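Local coordinates for axin interactor, dorsalization-associated protein (Danio rerio, PDB 2QZQ) that binds axin and disrupts its homodimerization, inhibiting axin-mediated JNK activation as a ventralizing factor in the embryo, here as its C-terminal C2-type domain, at residues L18-I23 against L142-N147; P34-S39 against I65-D70; D47-Q52 against I73-E78; A85-F90 against K103-M108. One frame throughout, in Å; residues are numbered along the deposited sequence.

Contact 1: L18-I23 against L142-N147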
loop_
_atom_site.group_PDB
_atom_site.type_symbol
_atom_site.label_atom_id
_atom_site.label_comp_id
_atom_site.label_asym_id
_atom_site.label_seq_id
_atom_site.Cartn_x
_atom_site.Cartn_y
_atom_site.Cartn_z
ATOM N N LEU A 18 7.588 2.576 4.846
ATOM C CA LEU A 18 6.932 1.273 4.741
ATOM C C LEU A 18 7.627 0.447 3.689
ATOM O O LEU A 18 7.659 0.844 2.502
ATOM C CB LEU A 18 5.453 1.438 4.395
ATOM C CG LEU A 18 4.617 2.196 5.420
ATOM C CD1 LEU A 18 3.239 2.550 4.864
ATOM C CD2 LEU A 18 4.536 1.422 6.725
ATOM N N THR A 19 8.214 -0.672 4.112
ATOM C CA THR A 19 8.819 -1.608 3.185
ATOM C C THR A 19 7.717 -2.532 2.717
ATOM O O THR A 19 7.095 -3.210 3.516
ATOM C CB THR A 19 9.909 -2.463 3.882
ATOM O OG1 THR A 19 10.879 -1.590 4.479
ATOM C CG2 THR A 19 10.606 -3.417 2.889
ATOM N N ILE A 20 7.475 -2.564 1.418
ATOM C CA ILE A 20 6.507 -3.506 0.884
ATOM C C ILE A 20 7.321 -4.727 0.554
ATOM O O ILE A 20 8.153 -4.718 -0.377
ATOM C CB ILE A 20 5.792 -2.967 -0.385
ATOM C CG1 ILE A 20 5.043 -1.655 -0.094
ATOM C CG2 ILE A 20 4.897 -4.048 -1.000
ATOM C CD1 ILE A 20 4.522 -0.953 -1.364
ATOM N N GLU A 21 7.107 -5.778 1.342
ATOM C CA GLU A 21 7.886 -6.994 1.197
ATOM C C GLU A 21 7.305 -7.828 0.081
ATOM O O GLU A 21 7.968 -8.096 -0.902
ATOM C CB GLU A 21 7.941 -7.770 2.516
ATOM C CG GLU A 21 8.574 -6.903 3.624
ATOM C CD GLU A 21 8.652 -7.576 4.993
ATOM O OE1 GLU A 21 7.890 -8.524 5.257
ATOM O OE2 GLU A 21 9.486 -7.126 5.813
ATOM N N LYS A 22 6.052 -8.233 0.244
ATOM C CA LYS A 22 5.419 -9.097 -0.736
ATOM C C LYS A 22 3.911 -9.007 -0.555
ATOM O O LYS A 22 3.440 -8.517 0.469
ATOM C CB LYS A 22 5.895 -10.533 -0.576
ATOM C CG LYS A 22 5.369 -11.252 0.647
ATOM C CD LYS A 22 6.066 -12.580 0.844
ATOM C CE LYS A 22 5.713 -13.153 2.215
ATOM N NZ LYS A 22 6.277 -14.514 2.402
ATOM N N ILE A 23 3.180 -9.468 -1.564
ATOM C CA ILE A 23 1.740 -9.576 -1.468
ATOM C C ILE A 23 1.317 -10.985 -1.872
ATOM O O ILE A 23 1.744 -11.507 -2.920
ATOM C CB ILE A 23 0.997 -8.457 -2.271
ATOM C CG1 ILE A 23 -0.530 -8.526 -2.019
ATOM C CG2 ILE A 23 1.298 -8.514 -3.760
ATOM C CD1 ILE A 23 -1.303 -7.374 -2.724
ATOM N N LEU A 142 -3.417 -15.122 2.681
ATOM C CA LEU A 142 -2.657 -14.422 1.660
ATOM C C LEU A 142 -2.858 -12.935 1.889
ATOM O O LEU A 142 -3.964 -12.394 1.662
ATOM C CB LEU A 142 -3.147 -14.841 0.253
ATOM C CG LEU A 142 -2.889 -16.313 -0.068
ATOM C CD1 LEU A 142 -3.699 -16.740 -1.325
ATOM C CD2 LEU A 142 -1.379 -16.566 -0.253
ATOM N N TYR A 143 -1.799 -12.298 2.369
ATOM C CA TYR A 143 -1.832 -10.926 2.887
ATOM C C TYR A 143 -0.830 -10.032 2.187
ATOM O O TYR A 143 0.080 -10.503 1.503
ATOM C CB TYR A 143 -1.450 -10.944 4.380
ATOM C CG TYR A 143 -2.407 -11.698 5.288
ATOM C CD1 TYR A 143 -3.606 -11.110 5.683
ATOM C CD2 TYR A 143 -2.076 -12.954 5.804
ATOM C CE1 TYR A 143 -4.484 -11.756 6.526
ATOM C CE2 TYR A 143 -2.956 -13.631 6.648
ATOM C CZ TYR A 143 -4.158 -13.016 7.006
ATOM O OH TYR A 143 -5.040 -13.622 7.851
ATOM N N LEU A 144 -0.962 -8.738 2.404
ATOM C CA LEU A 144 0.121 -7.798 2.122
ATOM C C LEU A 144 1.059 -7.768 3.339
ATOM O O LEU A 144 0.616 -7.511 4.459
ATOM C CB LEU A 144 -0.451 -6.402 1.849
ATOM C CG LEU A 144 0.534 -5.262 1.590
ATOM C CD1 LEU A 144 1.317 -5.460 0.256
ATOM C CD2 LEU A 144 -0.186 -3.918 1.636
ATOM N N HIS A 145 2.348 -8.024 3.101
ATOM C CA HIS A 145 3.356 -8.068 4.179
ATOM C C HIS A 145 4.197 -6.827 4.083
ATOM O O HIS A 145 4.828 -6.584 3.037
ATOM C CB HIS A 145 4.282 -9.258 4.000
ATOM C CG HIS A 145 3.651 -10.578 4.300
ATOM N ND1 HIS A 145 2.712 -11.166 3.479
ATOM C CD2 HIS A 145 3.846 -11.440 5.322
ATOM C CE1 HIS A 145 2.347 -12.331 3.987
ATOM N NE2 HIS A 145 3.028 -12.520 5.101
ATOM N N LEU A 146 4.174 -6.026 5.155
ATOM C CA LEU A 146 4.958 -4.797 5.262
ATOM C C LEU A 146 5.913 -4.830 6.456
ATOM O O LEU A 146 5.719 -5.612 7.406
ATOM C CB LEU A 146 4.059 -3.556 5.429
ATOM C CG LEU A 146 2.858 -3.344 4.499
ATOM C CD1 LEU A 146 2.005 -2.171 4.983
ATOM C CD2 LEU A 146 3.354 -3.145 3.080
ATOM N N ASN A 147 6.935 -3.982 6.385
ATOM C CA ASN A 147 7.761 -3.651 7.569
ATOM C C ASN A 147 7.728 -2.152 7.760
ATOM O O ASN A 147 7.958 -1.398 6.804
ATOM C CB ASN A 147 9.206 -4.164 7.431
ATOM C CG ASN A 147 9.995 -4.059 8.739
ATOM O OD1 ASN A 147 9.524 -4.473 9.773
ATOM N ND2 ASN A 147 11.189 -3.484 8.680
HETATM O O HOH W 1 10.643 -0.056 6.685
HETATM O O HOH W 2 5.908 -8.550 7.383
#
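K22 lies alongside the imidazole of H145 where a classic beta bulge interrupts the antiparallel pairing of strands 15-24 and 144-151 in this C2-type beta sandwich. CE of K22 stands over the centre of the H145 ring, 3.8 Å from its centroid and 5° off the normal, a CH-pi contact. CG of K22 sits between its backbone N and carbonyl carbon (chi1 72°), and the extended chain beyond runs the same way as the histidine. An alanine in place of H145 would probably leave the K22 methylene chain without the flat surface it rests on. At the bulge, E21 and K22 both face H145, whose O takes a 3.0 Å bond from E21 N and a weak one from K22 N. E21 therefore turns its CB toward the partner strand; its side chain crosses H145 at about a right angle, and OE2 comes 3.4 Å from N147 CB. On the buried face, I20 and L146 lie side by side, CG1 to CD2 3.9 Å, while L144 CD1 touches both I20 CG2 and I23 CB. T19 OG1 is hydrogen-bonded to D70, and one water donates to both T19 OG1 and N147 O, at 2.7 Å from T19 OG1.

Contact 2: P34-S39 against I65-D70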
loop_
_atom_site.group_PDB
_atom_site.type_symbol
_atom_site.label_atom_id
_atom_site.label_comp_id
_atom_site.label_asym_id
_atom_site.label_seq_id
_atom_site.Cartn_x
_atom_site.Cartn_y
_atom_site.Cartn_z
ATOM N N PRO A 34 2.651 -6.295 -12.331
ATOM C CA PRO A 34 2.000 -5.851 -11.085
ATOM C C PRO A 34 2.732 -4.694 -10.409
ATOM O O PRO A 34 3.975 -4.633 -10.407
ATOM C CB PRO A 34 2.039 -7.101 -10.206
ATOM C CG PRO A 34 3.263 -7.843 -10.669
ATOM C CD PRO A 34 3.330 -7.601 -12.184
ATOM N N TYR A 35 1.971 -3.784 -9.823
ATOM C CA TYR A 35 2.573 -2.741 -8.989
ATOM C C TYR A 35 1.592 -2.259 -7.935
ATOM O O TYR A 35 0.437 -2.669 -7.914
ATOM C CB TYR A 35 3.112 -1.568 -9.814
ATOM C CG TYR A 35 2.059 -0.724 -10.497
ATOM C CD1 TYR A 35 1.524 -1.103 -11.743
ATOM C CD2 TYR A 35 1.598 0.454 -9.910
ATOM C CE1 TYR A 35 0.553 -0.315 -12.380
ATOM C CE2 TYR A 35 0.626 1.244 -10.528
ATOM C CZ TYR A 35 0.125 0.858 -11.781
ATOM O OH TYR A 35 -0.834 1.640 -12.391
ATOM N N ILE A 36 2.075 -1.402 -7.043
ATOM C CA ILE A 36 1.224 -0.882 -5.962
ATOM C C ILE A 36 1.260 0.625 -5.925
ATOM O O ILE A 36 2.322 1.232 -6.046
ATOM C CB ILE A 36 1.620 -1.496 -4.590
ATOM C CG1 ILE A 36 1.262 -2.988 -4.578
ATOM C CG2 ILE A 36 0.916 -0.737 -3.369
ATOM C CD1 ILE A 36 1.726 -3.748 -3.278
ATOM N N THR A 37 0.075 1.214 -5.744
ATOM C CA THR A 37 -0.091 2.627 -5.545
ATOM C C THR A 37 -0.350 2.835 -4.067
ATOM O O THR A 37 -1.279 2.232 -3.489
ATOM C CB THR A 37 -1.264 3.172 -6.344
ATOM O OG1 THR A 37 -0.962 3.046 -7.727
ATOM C CG2 THR A 37 -1.518 4.673 -6.046
ATOM N N VAL A 38 0.490 3.676 -3.485
ATOM C CA VAL A 38 0.404 4.034 -2.069
ATOM C C VAL A 38 -0.043 5.492 -1.975
ATOM O O VAL A 38 0.594 6.407 -2.528
ATOM C CB VAL A 38 1.756 3.830 -1.320
ATOM C CG1 VAL A 38 1.624 4.167 0.229
ATOM C CG2 VAL A 38 2.315 2.416 -1.524
ATOM N N SER A 39 -1.161 5.692 -1.280
ATOM C CA SER A 39 -1.705 6.999 -1.061
ATOM C C SER A 39 -2.038 7.164 0.439
ATOM O O SER A 39 -2.167 6.178 1.165
ATOM C CB SER A 39 -2.952 7.214 -1.924
ATOM O OG SER A 39 -3.995 6.295 -1.625
ATOM N N ILE A 65 3.835 -12.122 -4.977
ATOM C CA ILE A 65 4.655 -11.228 -5.758
ATOM C C ILE A 65 5.526 -10.513 -4.750
ATOM O O ILE A 65 5.019 -9.890 -3.813
ATOM C CB ILE A 65 3.793 -10.239 -6.565
ATOM C CG1 ILE A 65 3.071 -11.005 -7.677
ATOM C CG2 ILE A 65 4.640 -9.107 -7.184
ATOM C CD1 ILE A 65 1.729 -10.421 -8.007
ATOM N N HIS A 66 6.839 -10.633 -4.940
ATOM C CA HIS A 66 7.826 -9.975 -4.080
ATOM C C HIS A 66 8.192 -8.602 -4.639
ATOM O O HIS A 66 8.460 -8.461 -5.835
ATOM C CB HIS A 66 9.055 -10.879 -3.902
ATOM C CG HIS A 66 8.720 -12.186 -3.252
ATOM N ND1 HIS A 66 8.246 -13.268 -3.956
ATOM C CD2 HIS A 66 8.707 -12.549 -1.955
ATOM C CE1 HIS A 66 7.965 -14.250 -3.122
ATOM N NE2 HIS A 66 8.235 -13.836 -1.900
ATOM N N PHE A 67 8.154 -7.593 -3.764
ATOM C CA PHE A 67 8.425 -6.209 -4.098
ATOM C C PHE A 67 9.761 -5.761 -3.517
ATOM O O PHE A 67 10.619 -5.236 -4.259
ATOM C CB PHE A 67 7.314 -5.286 -3.554
ATOM C CG PHE A 67 6.089 -5.220 -4.435
ATOM C CD1 PHE A 67 5.929 -4.187 -5.363
ATOM C CD2 PHE A 67 5.116 -6.222 -4.368
ATOM C CE1 PHE A 67 4.794 -4.149 -6.192
ATOM C CE2 PHE A 67 3.985 -6.200 -5.200
ATOM C CZ PHE A 67 3.820 -5.163 -6.115
ATOM N N SER A 68 9.922 -5.976 -2.199
ATOM C CA SER A 68 11.111 -5.552 -1.447
ATOM C C SER A 68 11.503 -4.129 -1.806
ATOM O O SER A 68 12.611 -3.883 -2.278
ATOM C CB SER A 68 12.286 -6.504 -1.700
ATOM O OG SER A 68 11.911 -7.849 -1.482
ATOM N N VAL A 69 10.581 -3.197 -1.592
ATOM C CA VAL A 69 10.806 -1.801 -1.898
ATOM C C VAL A 69 10.309 -0.911 -0.760
ATOM O O VAL A 69 9.260 -1.182 -0.164
ATOM C CB VAL A 69 10.146 -1.414 -3.248
ATOM C CG1 VAL A 69 8.605 -1.425 -3.152
ATOM C CG2 VAL A 69 10.675 -0.068 -3.745
ATOM N N ASP A 70 11.072 0.145 -0.457
ATOM C CA ASP A 70 10.685 1.114 0.576
ATOM C C ASP A 70 9.841 2.229 -0.007
ATOM O O ASP A 70 10.166 2.791 -1.057
ATOM C CB ASP A 70 11.911 1.744 1.252
ATOM C CG ASP A 70 12.699 0.768 2.090
ATOM O OD1 ASP A 70 12.224 -0.371 2.369
ATOM O OD2 ASP A 70 13.825 1.165 2.485
#
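The ring of F67 and the side chain of I36 form the tight part of this contact, which joins strands 34-41 and 64-72 mainly by side-chain packing. The short strand segments run at 50° to each other with axes 8.9 Å apart at closest, too far for backbone pairing. I36 crosses the ring obliquely: CD1 lies over one face, displaced toward the rim, 4.1 Å from the centroid and 23° off the normal, and CG1 reaches F67 CZ at 3.7 Å. The ring edge is met in its plane by the backbone, Y35 CA standing 3.8 Å from F67 CE1. With CG anti to the carbonyl carbon (chi1 -82°), the F67 ring starts out on the side of strand 34-41. A serine in place of F67 would probably open a gap between the two strands and leave I36 without the ring face it packs on. Next to this, P34 CG sits 4.0 Å from I65 CG2, and I65 CD1 touches CB and CG of the proline ring. The other half is loose: beyond I36 and F67 the segments diverge, and S68 and D70 are exposed to solvent, with S68 OG bonded to R59. Other strands pack against the contact: P34 and I65 both touch F90 of strand 85-94, and F67 rests on I20 and I23 of strand 15-24.

Contact 3: D47-Q52 against I73-E78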
loop_
_atom_site.group_PDB
_atom_site.type_symbol
_atom_site.label_atom_id
_atom_site.label_comp_id
_atom_site.label_asym_id
_atom_site.label_seq_id
_atom_site.Cartn_x
_atom_site.Cartn_y
_atom_site.Cartn_z
ATOM N N ASP A 47 -6.903 12.777 -0.875
ATOM C CA ASP A 47 -5.443 12.775 -0.786
ATOM C C ASP A 47 -4.842 13.888 0.065
ATOM O O ASP A 47 -5.096 15.072 -0.164
ATOM C CB ASP A 47 -4.817 12.818 -2.167
ATOM C CG ASP A 47 -4.860 11.477 -2.852
ATOM O OD1 ASP A 47 -4.348 10.482 -2.291
ATOM O OD2 ASP A 47 -5.434 11.429 -3.943
ATOM N N LEU A 48 -4.060 13.476 1.059
ATOM C CA LEU A 48 -3.368 14.386 1.960
ATOM C C LEU A 48 -1.935 14.588 1.473
ATOM O O LEU A 48 -1.262 15.537 1.873
ATOM C CB LEU A 48 -3.356 13.805 3.377
ATOM C CG LEU A 48 -4.658 13.839 4.187
ATOM C CD1 LEU A 48 -4.564 12.802 5.294
ATOM C CD2 LEU A 48 -4.899 15.232 4.778
ATOM N N ASN A 49 -1.492 13.669 0.612
ATOM C CA ASN A 49 -0.125 13.569 0.117
ATOM C C ASN A 49 -0.161 13.249 -1.384
ATOM O O ASN A 49 -1.205 12.786 -1.896
ATOM C CB ASN A 49 0.614 12.390 0.766
ATOM C CG ASN A 49 0.956 12.603 2.230
ATOM O OD1 ASN A 49 0.660 13.646 2.834
ATOM N ND2 ASN A 49 1.594 11.600 2.811
ATOM N N PRO A 50 0.981 13.454 -2.087
ATOM C CA PRO A 50 1.112 12.936 -3.457
ATOM C C PRO A 50 1.076 11.414 -3.464
ATOM O O PRO A 50 1.659 10.769 -2.581
ATOM C CB PRO A 50 2.489 13.432 -3.911
ATOM C CG PRO A 50 3.205 13.816 -2.660
ATOM C CD PRO A 50 2.166 14.227 -1.672
ATOM N N VAL A 51 0.390 10.878 -4.464
ATOM C CA VAL A 51 0.219 9.449 -4.667
ATOM C C VAL A 51 1.545 8.942 -5.201
ATOM O O VAL A 51 2.204 9.657 -5.962
ATOM C CB VAL A 51 -0.970 9.205 -5.640
ATOM C CG1 VAL A 51 -1.212 7.745 -5.858
ATOM C CG2 VAL A 51 -2.247 9.840 -5.064
ATOM N N GLN A 52 1.962 7.749 -4.784
ATOM C CA GLN A 52 3.211 7.152 -5.232
ATOM C C GLN A 52 3.027 5.727 -5.769
ATOM O O GLN A 52 2.403 4.892 -5.107
ATOM C CB GLN A 52 4.216 7.087 -4.094
ATOM C CG GLN A 52 4.601 8.427 -3.444
ATOM C CD GLN A 52 5.509 8.204 -2.272
ATOM O OE1 GLN A 52 6.704 7.966 -2.447
ATOM N NE2 GLN A 52 4.949 8.235 -1.059
ATOM N N ILE A 73 6.612 7.805 3.334
ATOM C CA ILE A 73 5.355 8.527 3.559
ATOM C C ILE A 73 5.633 10.032 3.634
ATOM O O ILE A 73 6.445 10.484 4.451
ATOM C CB ILE A 73 4.621 7.975 4.813
ATOM C CG1 ILE A 73 4.232 6.516 4.565
ATOM C CG2 ILE A 73 3.356 8.786 5.139
ATOM C CD1 ILE A 73 3.356 6.321 3.320
ATOM N N GLN A 74 4.952 10.785 2.774
ATOM C CA GLN A 74 5.293 12.170 2.470
ATOM C C GLN A 74 4.663 13.184 3.416
ATOM O O GLN A 74 4.192 14.240 3.005
ATOM C CB GLN A 74 4.929 12.479 1.015
ATOM C CG GLN A 74 5.747 11.654 0.029
ATOM C CD GLN A 74 7.218 12.030 0.053
ATOM O OE1 GLN A 74 7.566 13.194 -0.177
ATOM N NE2 GLN A 74 8.082 11.063 0.315
ATOM N N ARG A 75 4.655 12.851 4.699
ATOM C CA ARG A 75 4.333 13.833 5.727
ATOM C C ARG A 75 4.821 13.319 7.069
ATOM O O ARG A 75 4.668 12.135 7.386
ATOM C CB ARG A 75 2.830 14.156 5.783
ATOM C CG ARG A 75 2.543 15.513 6.432
ATOM C CD ARG A 75 1.048 15.731 6.755
ATOM N NE ARG A 75 0.284 16.106 5.565
ATOM C CZ ARG A 75 -0.952 16.604 5.573
ATOM N NH1 ARG A 75 -1.593 16.809 6.717
ATOM N NH2 ARG A 75 -1.552 16.902 4.425
ATOM N N HIS A 76 5.405 14.214 7.856
ATOM C CA HIS A 76 5.733 13.885 9.254
ATOM C C HIS A 76 4.479 13.420 9.984
ATOM O O HIS A 76 3.418 14.034 9.883
ATOM C CB HIS A 76 6.428 15.079 9.951
ATOM C CG HIS A 76 7.735 15.448 9.317
ATOM N ND1 HIS A 76 7.821 16.306 8.241
ATOM C CD2 HIS A 76 8.998 15.039 9.574
ATOM C CE1 HIS A 76 9.086 16.424 7.875
ATOM N NE2 HIS A 76 9.821 15.661 8.665
ATOM N N LEU A 77 4.593 12.299 10.686
ATOM C CA LEU A 77 3.421 11.632 11.290
ATOM C C LEU A 77 2.565 12.532 12.175
ATOM O O LEU A 77 1.347 12.474 12.104
ATOM C CB LEU A 77 3.834 10.366 12.056
ATOM C CG LEU A 77 4.464 9.223 11.266
ATOM C CD1 LEU A 77 4.776 8.043 12.175
ATOM C CD2 LEU A 77 3.567 8.818 10.072
ATOM N N GLU A 78 3.205 13.386 12.983
ATOM C CA GLU A 78 2.495 14.268 13.923
ATOM C C GLU A 78 1.622 15.319 13.233
ATOM O O GLU A 78 0.747 15.937 13.865
ATOM C CB GLU A 78 3.497 14.924 14.900
ATOM C CG GLU A 78 4.249 13.926 15.795
ATOM C CD GLU A 78 5.480 13.335 15.138
ATOM O OE1 GLU A 78 5.733 13.667 13.967
ATOM O OE2 GLU A 78 6.214 12.551 15.779
#
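L48 and R75 meet where two irregular connections pass each other, the backbones coming nearest at N49 and Q74, whose CA atoms are 6.1 Å apart. CG of R75 is anti to its backbone N, and a bend farther out, at the CG-CD bond, turns NE out of the line of the chain. The guanidinium nitrogen NH2 gives a hydrogen bond to L48 O at 2.9 Å, with an N-H...O angle of 138°; the bond is far from straight, and the carbonyl oxygen lies 26° out of the guanidinium plane. The L48 side chain crosses the arginine at about a right angle, its CB 3.7 Å from R75 NH2 and CD2 3.8 Å from the same nitrogen. R75 NH1 is bonded to K79 O, so the guanidinium is held by two backbone carbonyls. Beside it N49, buried, sends its CB toward the other segment and packs against Q74 and R75. Q52 and Q74 cross at about a right angle with their amide planes 76° apart, Q52 NE2 resting 3.7 Å from Q74 CG. Both amide nitrogens are bonded to E72 O, a shared acceptor, while Q52 OE1 accepts from L4 N and Q74 NE2 also reaches P5 O. This is packing between two connecting loops at one end of the C2-type beta sandwich, where the connection after strand 34-41 is tied to the one after strand 64-72.

Contact 4: A85-F90 against K103-M108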
loop_
_atom_site.group_PDB
_atom_site.type_symbol
_atom_site.label_atom_id
_atom_site.label_comp_id
_atom_site.label_asym_id
_atom_site.label_seq_id
_atom_site.Cartn_x
_atom_site.Cartn_y
_atom_site.Cartn_z
ATOM N N ALA A 85 -5.708 7.523 6.666
ATOM C CA ALA A 85 -5.324 6.133 6.448
ATOM C C ALA A 85 -4.374 6.065 5.257
ATOM O O ALA A 85 -4.455 6.881 4.329
ATOM C CB ALA A 85 -6.536 5.280 6.185
ATOM N N ILE A 86 -3.473 5.100 5.306
ATOM C CA ILE A 86 -2.572 4.811 4.199
ATOM C C ILE A 86 -3.172 3.630 3.400
ATOM O O ILE A 86 -3.435 2.554 3.965
ATOM C CB ILE A 86 -1.157 4.441 4.709
ATOM C CG1 ILE A 86 -0.647 5.478 5.742
ATOM C CG2 ILE A 86 -0.136 4.343 3.546
ATOM C CD1 ILE A 86 0.692 5.094 6.347
ATOM N N PHE A 87 -3.348 3.839 2.097
ATOM C CA PHE A 87 -3.888 2.822 1.184
ATOM C C PHE A 87 -2.805 2.217 0.317
ATOM O O PHE A 87 -1.853 2.892 -0.046
ATOM C CB PHE A 87 -4.922 3.474 0.266
ATOM C CG PHE A 87 -6.256 3.619 0.898
ATOM C CD1 PHE A 87 -7.238 2.667 0.674
ATOM C CD2 PHE A 87 -6.531 4.697 1.734
ATOM C CE1 PHE A 87 -8.521 2.793 1.311
ATOM C CE2 PHE A 87 -7.779 4.826 2.360
ATOM C CZ PHE A 87 -8.768 3.867 2.141
ATOM N N PHE A 88 -2.965 0.929 -0.003
ATOM C CA PHE A 88 -2.075 0.189 -0.864
ATOM C C PHE A 88 -3.011 -0.470 -1.855
ATOM O O PHE A 88 -3.839 -1.285 -1.447
ATOM C CB PHE A 88 -1.317 -0.897 -0.082
ATOM C CG PHE A 88 -0.632 -0.365 1.138
ATOM C CD1 PHE A 88 0.689 0.037 1.088
ATOM C CD2 PHE A 88 -1.350 -0.191 2.323
ATOM C CE1 PHE A 88 1.317 0.582 2.232
ATOM C CE2 PHE A 88 -0.735 0.333 3.445
ATOM C CZ PHE A 88 0.587 0.741 3.393
ATOM N N GLU A 89 -2.936 -0.034 -3.108
ATOM C CA GLU A 89 -3.793 -0.576 -4.183
ATOM C C GLU A 89 -2.913 -1.383 -5.109
ATOM O O GLU A 89 -1.965 -0.845 -5.649
ATOM C CB GLU A 89 -4.432 0.543 -4.982
ATOM C CG GLU A 89 -5.446 1.371 -4.201
ATOM C CD GLU A 89 -5.995 2.495 -5.042
ATOM O OE1 GLU A 89 -5.282 3.511 -5.202
ATOM O OE2 GLU A 89 -7.117 2.341 -5.551
ATOM N N PHE A 90 -3.248 -2.659 -5.277
ATOM C CA PHE A 90 -2.508 -3.549 -6.141
ATOM C C PHE A 90 -3.107 -3.453 -7.538
ATOM O O PHE A 90 -4.305 -3.669 -7.731
ATOM C CB PHE A 90 -2.577 -4.970 -5.625
ATOM C CG PHE A 90 -1.892 -5.975 -6.516
ATOM C CD1 PHE A 90 -0.568 -6.297 -6.319
ATOM C CD2 PHE A 90 -2.596 -6.583 -7.568
ATOM C CE1 PHE A 90 0.058 -7.236 -7.160
ATOM C CE2 PHE A 90 -1.999 -7.494 -8.392
ATOM C CZ PHE A 90 -0.661 -7.835 -8.188
ATOM N N LYS A 103 -6.974 -4.428 -8.667
ATOM C CA LYS A 103 -7.527 -5.722 -8.304
ATOM C C LYS A 103 -8.085 -5.673 -6.894
ATOM O O LYS A 103 -9.159 -6.205 -6.595
ATOM C CB LYS A 103 -6.392 -6.740 -8.325
ATOM C CG LYS A 103 -6.802 -8.188 -8.031
ATOM C CD LYS A 103 -5.568 -9.068 -8.296
ATOM C CE LYS A 103 -5.875 -10.516 -8.133
ATOM N NZ LYS A 103 -6.684 -10.953 -9.312
ATOM N N CYS A 104 -7.329 -5.046 -6.006
ATOM C CA CYS A 104 -7.671 -5.102 -4.583
ATOM C C CYS A 104 -6.880 -4.037 -3.861
ATOM O O CYS A 104 -5.986 -3.414 -4.439
ATOM C CB CYS A 104 -7.357 -6.502 -4.030
ATOM S SG CYS A 104 -5.604 -7.016 -4.272
ATOM N N PHE A 105 -7.233 -3.803 -2.601
ATOM C CA PHE A 105 -6.547 -2.809 -1.800
ATOM C C PHE A 105 -6.448 -3.220 -0.323
ATOM O O PHE A 105 -7.179 -4.094 0.179
ATOM C CB PHE A 105 -7.230 -1.446 -1.927
ATOM C CG PHE A 105 -8.616 -1.393 -1.287
ATOM C CD1 PHE A 105 -9.726 -1.896 -1.952
ATOM C CD2 PHE A 105 -8.785 -0.854 -0.015
ATOM C CE1 PHE A 105 -10.995 -1.836 -1.376
ATOM C CE2 PHE A 105 -10.059 -0.783 0.590
ATOM C CZ PHE A 105 -11.160 -1.279 -0.081
ATOM N N ALA A 106 -5.515 -2.576 0.358
ATOM C CA ALA A 106 -5.330 -2.744 1.797
ATOM C C ALA A 106 -5.217 -1.335 2.315
ATOM O O ALA A 106 -4.822 -0.423 1.586
ATOM C CB ALA A 106 -4.032 -3.518 2.090
ATOM N N PHE A 107 -5.525 -1.141 3.592
ATOM C CA PHE A 107 -5.273 0.151 4.171
ATOM C C PHE A 107 -4.853 -0.024 5.607
ATOM O O PHE A 107 -5.052 -1.091 6.198
ATOM C CB PHE A 107 -6.517 1.043 4.076
ATOM C CG PHE A 107 -7.706 0.510 4.830
ATOM C CD1 PHE A 107 -8.527 -0.456 4.274
ATOM C CD2 PHE A 107 -7.991 0.974 6.120
ATOM C CE1 PHE A 107 -9.659 -0.927 4.961
ATOM C CE2 PHE A 107 -9.073 0.488 6.820
ATOM C CZ PHE A 107 -9.918 -0.444 6.259
HETATM N N MSE A 108 -4.261 1.029 6.156
HETATM C CA MSE A 108 -3.976 1.063 7.580
HETATM C C MSE A 108 -4.306 2.416 8.175
HETATM O O MSE A 108 -3.943 3.449 7.609
HETATM C CB MSE A 108 -2.544 0.620 7.905
HETATM C CG MSE A 108 -1.420 1.273 7.130
HETATM SE SE MSE A 108 0.324 0.494 7.774
HETATM C CE MSE A 108 0.623 1.609 9.029
#
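Six backbone hydrogen bonds join A85-F90 to K103-M108, from I86 N to M108 O (2.9 Å) at one end to K103 N to F90 O at the other. CA-H...O contacts reach several of the same carbonyl oxygens, the shortest from F107 CA to I86 O at 3.0 Å. The two strands, 85-94 and 99-109, form an antiparallel beta hairpin within the C2-type sandwich. Among the aromatic contacts, F107 CB stands over the centre of the F87 ring, 3.9 Å from the centroid; F107 CG lies between its backbone N and carbonyl carbon (chi1 62°), and the ring leads away, near parallel to F87 (29°) but barely overlapping it. F105 runs alongside F87, its CD2 3.9 Å from F87 CE1. On the opposite face of the sheet, CG of the selenomethionine M108 lies in the plane of the F88 ring at its edge, 3.9 Å from CE2. K103 CB takes a like place at the F90 ring edge, while K103 NZ forms a salt bridge with D27. C104 SG approaches the F90 ring obliquely, 5.3 Å from its centroid.

How the contacts relate
Contacts 2 and 4 are buried, contact 1 has one buried and one more open face, and contact 3 lies farther out, among loops. Contacts 1 and 4 are both backbone-paired antiparallel strands, the first with a register shift at its bulge and the second in continuous register from I86 to F90, and they meet through the apolar side chains of L18, I23, L144 and L146 on F88 and F90. Contact 2 has packing without backbone pairing, yet each of its strands is paired to a neighbour: 34-39 to contact 4 through T37 and S39, and 65-70 to contact 1 through V69. Contact 3 is mostly polar; Q52 bonds to V38 of contact 2, while I73 packs on L18 and I86.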